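PDB 6PNR: alpha-glucosidase from [Eubacterium] rectale, which probably hydrolyses alpha-sulfoquinovosides, glycosides of the sulfonated sugar of plant sulfolipids, as a retaining member of glycoside hydrolase family 31. Local coordinates for residues T281-R286 with E524-D529; M578-D583 with P617-V622. All coordinates share one frame; numbering follows the deposited sequence.

Contact 1 of 2, residues T281-R286 with E524-D529; sequences TSFGKR and EGNRPD. With 9VH ([(3~{S},4~{R},5~{R})-4,5-bis(oxidanyl)piperidin-3-yl]methanesulfonic acid), chain C; SO4 (sulfate ion), chain E.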
loop_
_atom_site.group_PDB
_atom_site.type_symbol
_atom_site.label_atom_id
_atom_site.label_comp_id
_atom_site.label_asym_id
_atom_site.label_seq_id
_atom_site.Cartn_x
_atom_site.Cartn_y
_atom_site.Cartn_z
ATOM N N THR A 281 -29.020 -8.027 -3.229
ATOM C CA THR A 281 -27.994 -8.300 -2.229
ATOM C C THR A 281 -27.698 -7.011 -1.475
ATOM O O THR A 281 -28.269 -5.957 -1.763
ATOM C CB THR A 281 -26.694 -8.844 -2.843
ATOM O OG1 THR A 281 -25.982 -7.773 -3.486
ATOM C CG2 THR A 281 -26.965 -9.978 -3.852
ATOM N N SER A 282 -26.769 -7.088 -0.516
ATOM C CA SER A 282 -26.363 -5.866 0.170
ATOM C C SER A 282 -25.684 -4.867 -0.771
ATOM O O SER A 282 -25.670 -3.675 -0.465
ATOM C CB SER A 282 -25.444 -6.198 1.343
ATOM O OG SER A 282 -24.192 -6.685 0.886
ATOM N N PHE A 283 -25.146 -5.318 -1.916
ATOM C CA PHE A 283 -24.576 -4.390 -2.897
ATOM C C PHE A 283 -25.666 -3.558 -3.569
ATOM O O PHE A 283 -25.481 -2.355 -3.804
ATOM C CB PHE A 283 -23.754 -5.172 -3.934
ATOM C CG PHE A 283 -23.096 -4.313 -5.010
ATOM C CD1 PHE A 283 -22.055 -3.450 -4.697
ATOM C CD2 PHE A 283 -23.475 -4.436 -6.348
ATOM C CE1 PHE A 283 -21.442 -2.697 -5.692
ATOM C CE2 PHE A 283 -22.867 -3.685 -7.348
ATOM C CZ PHE A 283 -21.848 -2.815 -7.020
ATOM N N GLY A 284 -26.806 -4.168 -3.865
ATOM C CA GLY A 284 -27.957 -3.480 -4.434
ATOM C C GLY A 284 -28.796 -4.446 -5.257
ATOM O O GLY A 284 -28.829 -5.641 -4.977
ATOM N N LYS A 285 -29.462 -3.905 -6.283
ATOM C CA LYS A 285 -30.339 -4.704 -7.134
ATOM C C LYS A 285 -29.488 -5.315 -8.250
ATOM O O LYS A 285 -29.070 -4.623 -9.182
ATOM C CB LYS A 285 -31.483 -3.852 -7.671
ATOM C CG LYS A 285 -32.596 -4.660 -8.348
ATOM C CD LYS A 285 -33.744 -3.766 -8.801
ATOM C CE LYS A 285 -34.572 -3.227 -7.620
ATOM N NZ LYS A 285 -35.116 -1.852 -7.905
ATOM N N ARG A 286 -29.184 -6.607 -8.130
ATOM C CA ARG A 286 -28.411 -7.298 -9.146
ATOM C C ARG A 286 -29.341 -8.213 -9.953
ATOM O O ARG A 286 -30.571 -8.020 -9.967
ATOM C CB ARG A 286 -27.248 -8.041 -8.470
ATOM C CG ARG A 286 -26.473 -7.155 -7.484
ATOM C CD ARG A 286 -25.176 -7.810 -6.998
ATOM N NE ARG A 286 -24.270 -8.083 -8.103
ATOM C CZ ARG A 286 -23.042 -8.569 -7.974
ATOM N NH1 ARG A 286 -22.553 -8.834 -6.771
ATOM N NH2 ARG A 286 -22.297 -8.782 -9.054
ATOM N N GLU A 524 -29.701 2.190 -14.755
ATOM C CA GLU A 524 -30.256 2.522 -13.443
ATOM C C GLU A 524 -29.201 2.455 -12.335
ATOM O O GLU A 524 -29.382 3.087 -11.285
ATOM C CB GLU A 524 -31.455 1.609 -13.121
ATOM C CG GLU A 524 -32.709 1.969 -13.923
ATOM C CD GLU A 524 -33.944 1.163 -13.541
ATOM O OE1 GLU A 524 -33.808 0.189 -12.781
ATOM O OE2 GLU A 524 -35.059 1.517 -14.007
ATOM N N GLY A 525 -28.088 1.741 -12.553
ATOM C CA GLY A 525 -27.087 1.597 -11.513
ATOM C C GLY A 525 -27.445 0.501 -10.521
ATOM O O GLY A 525 -28.460 -0.179 -10.638
ATOM N N ASN A 526 -26.570 0.319 -9.520
ATOM C CA ASN A 526 -26.737 -0.786 -8.574
ATOM C C ASN A 526 -27.791 -0.518 -7.508
ATOM O O ASN A 526 -28.226 -1.463 -6.840
ATOM C CB ASN A 526 -25.412 -1.114 -7.876
ATOM C CG ASN A 526 -24.897 0.039 -7.026
ATOM O OD1 ASN A 526 -24.837 1.175 -7.489
ATOM N ND2 ASN A 526 -24.546 -0.247 -5.762
ATOM N N ARG A 527 -28.211 0.733 -7.319
ATOM C CA ARG A 527 -29.178 1.086 -6.272
ATOM C C ARG A 527 -30.183 2.072 -6.850
ATOM O O ARG A 527 -30.216 3.253 -6.478
ATOM C CB ARG A 527 -28.457 1.638 -5.042
ATOM C CG ARG A 527 -27.625 0.569 -4.353
ATOM C CD ARG A 527 -26.858 1.105 -3.161
ATOM N NE ARG A 527 -26.208 0.019 -2.441
ATOM C CZ ARG A 527 -25.468 0.181 -1.349
ATOM N NH1 ARG A 527 -25.280 1.400 -0.850
ATOM N NH2 ARG A 527 -24.928 -0.878 -0.755
ATOM N N PRO A 528 -31.018 1.613 -7.792
ATOM C CA PRO A 528 -31.897 2.542 -8.524
ATOM C C PRO A 528 -32.831 3.338 -7.636
ATOM O O PRO A 528 -33.164 4.480 -7.986
ATOM C CB PRO A 528 -32.692 1.614 -9.455
ATOM C CG PRO A 528 -31.821 0.396 -9.597
ATOM C CD PRO A 528 -31.174 0.225 -8.253
ATOM N N ASP A 529 -33.287 2.759 -6.515
ATOM C CA ASP A 529 -34.311 3.411 -5.693
ATOM C C ASP A 529 -33.802 4.658 -4.989
ATOM O O ASP A 529 -34.617 5.511 -4.614
ATOM C CB ASP A 529 -34.866 2.454 -4.629
ATOM C CG ASP A 529 -35.458 1.180 -5.220
ATOM O OD1 ASP A 529 -35.788 1.150 -6.430
ATOM O OD2 ASP A 529 -35.601 0.205 -4.458
HETATM O O1 9VH C . -25.466 -6.685 -10.693
HETATM S S1 9VH C . -25.056 -7.631 -11.716
HETATM O O2 9VH C . -23.713 -8.093 -11.460
HETATM O O3 9VH C . -26.032 -8.679 -11.883
HETATM C C1 9VH C . -25.035 -6.688 -13.216
HETATM C C2 9VH C . -23.983 -5.572 -13.254
HETATM C C3 9VH C . -22.620 -6.215 -13.458
HETATM N N1 9VH C . -21.507 -5.336 -13.816
HETATM C C4 9VH C . -21.833 -4.456 -14.939
HETATM C C5 9VH C . -23.088 -3.656 -14.627
HETATM O O4 9VH C . -23.362 -2.809 -15.741
HETATM C C6 9VH C . -24.264 -4.593 -14.392
HETATM O O5 9VH C . -25.447 -3.848 -14.113
HETATM S S SO4 E . -23.657 2.186 2.367
HETATM O O1 SO4 E . -23.014 1.821 1.106
HETATM O O2 SO4 E . -23.074 1.370 3.431
HETATM O O3 SO4 E . -23.424 3.610 2.616
HETATM O O4 SO4 E . -25.098 1.966 2.295
HETATM O O HOH W 1 -35.498 -0.191 -10.605
HETATM O O HOH W 2 -29.880 -2.529 -10.527
#
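Asn526 holds its CG between its backbone N and carbonyl carbon (chi1 63°), while Arg527 places CG beside its own N and runs extended to NE; together these settings bring both side chains to the carbonyl oxygen of Phe283. Arg527 NE donates a hydrogen bond to Phe283 O at 2.8 Å, and Asn526 ND2 donates another to Phe283 O at 3.0 Å. The two donors arrive from opposite faces of the carbonyl plane, the arginine NE standing 46° out of it. Arg527 NH2 takes the preceding carbonyl, meeting Ser282 O at 2.9 Å and in its plane. Arginine suits this place because its separated donors bind successive carbonyls, while NH1 holds a sulfate, probably from the crystallisation liquor. A leucine here would probably deprive Ser282 O of this donor and strip Phe283 O of one of its two donors in this contact, letting the turn shift.

Asn526 ND2 also sits 3.9 Å above the Phe283 ring plane, over its centre, with ring and amide planes 37° apart. Its OD1 accepts from Ser496 N, so both ends of the amide are engaged. The backbone oxygen Asn526 O receives Lys285 N at 2.8 Å. Gly284 fits beside that oxygen because a CB would collide with it, and the backbone angles also favour glycine. Further along, Lys285 NZ makes a weak salt bridge to Asp529 OD1 at 3.4 Å.

Residues 281-284 form the turn of the hairpin pairing strands 278-280 and 285-287, and Arg286, on the returning strand, lines the ligand pocket. Its NH2 reaches O2 of the inhibitor's sulfonate at 2.9 Å, and NE binds O1. Hydrogen bonds thus run both ways between turn and loop, holding the turn next to a cationic group that binds the sulfonate, consistent with recognition of sulfoquinovose.

Contact 2 of 2, residues M578-D583 with P617-V622; sequences MHYESD and PQDEWV
Tyr580, the first residue of a type I beta turn ending at Asp583, lays one face of its ring against Pro617 and thereby joins this loop of the C-terminal domain to the approach to strand 621-623 of its antiparallel sheet. Its CG lies beside the backbone N (chi1 -55°), which directs the ring across to the proline. Pro617 CB stands 3.7 Å from the centroid of the Tyr580 ring, 15° off its normal, a CH-pi contact displaced toward the rim. Proline suits the place: its compact saturated ring offers C-H groups to an aromatic face. Tyrosine supplies both that face and a hydroxyl, for Tyr580 OH donates to Asp619 OD2 at 2.6 Å, on the oxygen's anti side, with ring and carboxylate nearly perpendicular. Trp621 meets the tyrosine tip to tip, CZ2 lying 3.2 Å from Tyr580 OH. Asp583 OD2 packs against Pro617 CB.

Beyond this first shell, Leu594 of strand 593-595 touches Tyr580. Asp583 OD2 accepts from Tyr615 OH, so the acid suits its place as an acceptor. Asp619 is steadied by its other oxygen, since OD1 receives Glu620 N at 2.7 Å. Tryptophan offers a hydrocarbon edge to the phenol and an N-H besides: Trp621 NE1 donates to Pro617 O at 2.8 Å, with that oxygen in the plane of the indole.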
loop_
_atom_site.group_PDB
_atom_site.type_symbol
_atom_site.label_atom_id
_atom_site.label_comp_id
_atom_site.label_asym_id
_atom_site.label_seq_id
_atom_site.Cartn_x
_atom_site.Cartn_y
_atom_site.Cartn_z
ATOM N N MET A 578 -3.242 12.727 -32.813
ATOM C CA MET A 578 -3.447 11.873 -33.975
ATOM C C MET A 578 -3.601 12.691 -35.247
ATOM O O MET A 578 -3.310 12.188 -36.336
ATOM C CB MET A 578 -4.671 10.981 -33.783
ATOM C CG MET A 578 -4.877 9.989 -34.910
ATOM S SD MET A 578 -6.031 8.687 -34.476
ATOM C CE MET A 578 -4.959 7.582 -33.550
ATOM N N HIS A 579 -4.058 13.940 -35.139
ATOM C CA HIS A 579 -4.205 14.802 -36.303
ATOM C C HIS A 579 -3.383 16.074 -36.206
ATOM O O HIS A 579 -3.381 16.862 -37.157
ATOM C CB HIS A 579 -5.674 15.171 -36.525
ATOM C CG HIS A 579 -6.525 14.016 -36.935
ATOM N ND1 HIS A 579 -6.372 13.374 -38.145
ATOM C CD2 HIS A 579 -7.541 13.386 -36.296
ATOM C CE1 HIS A 579 -7.258 12.396 -38.233
ATOM N NE2 HIS A 579 -7.972 12.376 -37.122
ATOM N N TYR A 580 -2.702 16.309 -35.083
ATOM C CA TYR A 580 -1.808 17.453 -34.919
ATOM C C TYR A 580 -0.512 16.944 -34.301
ATOM O O TYR A 580 -0.222 17.195 -33.130
ATOM C CB TYR A 580 -2.471 18.539 -34.074
ATOM C CG TYR A 580 -3.800 18.946 -34.654
ATOM C CD1 TYR A 580 -3.867 19.851 -35.714
ATOM C CD2 TYR A 580 -4.990 18.403 -34.178
ATOM C CE1 TYR A 580 -5.076 20.223 -36.257
ATOM C CE2 TYR A 580 -6.213 18.769 -34.723
ATOM C CZ TYR A 580 -6.247 19.680 -35.766
ATOM O OH TYR A 580 -7.452 20.049 -36.326
ATOM N N GLU A 581 0.276 16.217 -35.099
ATOM C CA GLU A 581 1.424 15.509 -34.538
ATOM C C GLU A 581 2.555 16.435 -34.115
ATOM O O GLU A 581 3.430 16.002 -33.360
ATOM C CB GLU A 581 1.962 14.485 -35.530
ATOM C CG GLU A 581 0.945 13.459 -35.941
ATOM C CD GLU A 581 1.578 12.265 -36.603
ATOM O OE1 GLU A 581 2.815 12.279 -36.745
ATOM O OE2 GLU A 581 0.847 11.319 -36.977
ATOM N N SER A 582 2.574 17.677 -34.592
ATOM C CA SER A 582 3.620 18.627 -34.224
ATOM C C SER A 582 3.269 19.442 -32.989
ATOM O O SER A 582 4.094 20.245 -32.538
ATOM C CB SER A 582 3.907 19.583 -35.389
ATOM O OG SER A 582 4.233 18.855 -36.559
ATOM N N ASP A 583 2.065 19.268 -32.444
ATOM C CA ASP A 583 1.590 20.072 -31.323
ATOM C C ASP A 583 2.060 19.412 -30.032
ATOM O O ASP A 583 1.593 18.324 -29.680
ATOM C CB ASP A 583 0.071 20.205 -31.379
ATOM C CG ASP A 583 -0.466 21.226 -30.398
ATOM O OD1 ASP A 583 0.081 21.328 -29.280
ATOM O OD2 ASP A 583 -1.444 21.920 -30.746
ATOM N N PRO A 617 -5.883 22.876 -30.793
ATOM C CA PRO A 617 -4.725 22.902 -31.695
ATOM C C PRO A 617 -4.912 23.954 -32.779
ATOM O O PRO A 617 -6.025 24.409 -33.047
ATOM C CB PRO A 617 -4.704 21.489 -32.296
ATOM C CG PRO A 617 -5.532 20.647 -31.345
ATOM C CD PRO A 617 -6.566 21.570 -30.789
ATOM N N GLN A 618 -3.796 24.333 -33.413
ATOM C CA GLN A 618 -3.802 25.330 -34.483
ATOM C C GLN A 618 -4.605 24.861 -35.688
ATOM O O GLN A 618 -4.179 23.952 -36.409
ATOM C CB GLN A 618 -2.371 25.663 -34.930
ATOM C CG GLN A 618 -1.527 26.362 -33.879
ATOM C CD GLN A 618 -2.003 27.777 -33.587
ATOM O OE1 GLN A 618 -2.290 28.554 -34.506
ATOM N NE2 GLN A 618 -2.093 28.118 -32.301
ATOM N N ASP A 619 -5.750 25.489 -35.926
ATOM C CA ASP A 619 -6.646 25.120 -37.017
ATOM C C ASP A 619 -7.772 26.139 -37.016
ATOM O O ASP A 619 -7.857 26.986 -36.122
ATOM C CB ASP A 619 -7.174 23.692 -36.855
ATOM C CG ASP A 619 -7.483 23.029 -38.178
ATOM O OD1 ASP A 619 -7.837 23.749 -39.133
ATOM O OD2 ASP A 619 -7.365 21.789 -38.260
ATOM N N GLU A 620 -8.647 26.049 -38.015
ATOM C CA GLU A 620 -9.807 26.933 -38.107
ATOM C C GLU A 620 -11.001 26.250 -37.449
ATOM O O GLU A 620 -11.610 25.351 -38.030
ATOM C CB GLU A 620 -10.092 27.283 -39.562
ATOM C CG GLU A 620 -9.033 28.177 -40.145
ATOM C CD GLU A 620 -8.925 29.474 -39.372
ATOM O OE1 GLU A 620 -9.818 30.338 -39.543
ATOM O OE2 GLU A 620 -7.965 29.619 -38.574
ATOM N N TRP A 621 -11.359 26.705 -36.248
ATOM C CA TRP A 621 -12.372 26.056 -35.427
ATOM C C TRP A 621 -13.600 26.941 -35.279
ATOM O O TRP A 621 -13.502 28.171 -35.239
ATOM C CB TRP A 621 -11.837 25.730 -34.035
ATOM C CG TRP A 621 -10.726 24.737 -33.978
ATOM C CD1 TRP A 621 -9.405 24.999 -33.739
ATOM C CD2 TRP A 621 -10.833 23.311 -34.113
ATOM N NE1 TRP A 621 -8.686 23.830 -33.732
ATOM C CE2 TRP A 621 -9.537 22.779 -33.955
ATOM C CE3 TRP A 621 -11.900 22.434 -34.351
ATOM C CZ2 TRP A 621 -9.271 21.403 -34.038
ATOM C CZ3 TRP A 621 -11.632 21.068 -34.448
ATOM C CH2 TRP A 621 -10.331 20.567 -34.280
ATOM N N VAL A 622 -14.760 26.295 -35.186
ATOM C CA VAL A 622 -16.036 26.958 -34.945
ATOM C C VAL A 622 -16.665 26.324 -33.709
ATOM O O VAL A 622 -16.899 25.112 -33.689
ATOM C CB VAL A 622 -16.993 26.837 -36.143
ATOM C CG1 VAL A 622 -18.286 27.605 -35.852
ATOM C CG2 VAL A 622 -16.328 27.339 -37.438
#

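Overall arrangement
The two contacts follow one another along the chain and do not touch: their centres are 44 Å apart and their nearest atoms about 31 Å apart. Contact 1 lies in the TIM-barrel domain and reaches the substrate pocket through Arg286, which with Gln273, Trp289 and His523 hydrogen-bonds the inhibitor. Contact 2 lies in the C-terminal domain, remote from the bound ligand, and joins a turn to the residues leading into strand 621-623. One is dominated by charged and amide donors on backbone carbonyls, the other by an aromatic ring, a proline and a carboxylate.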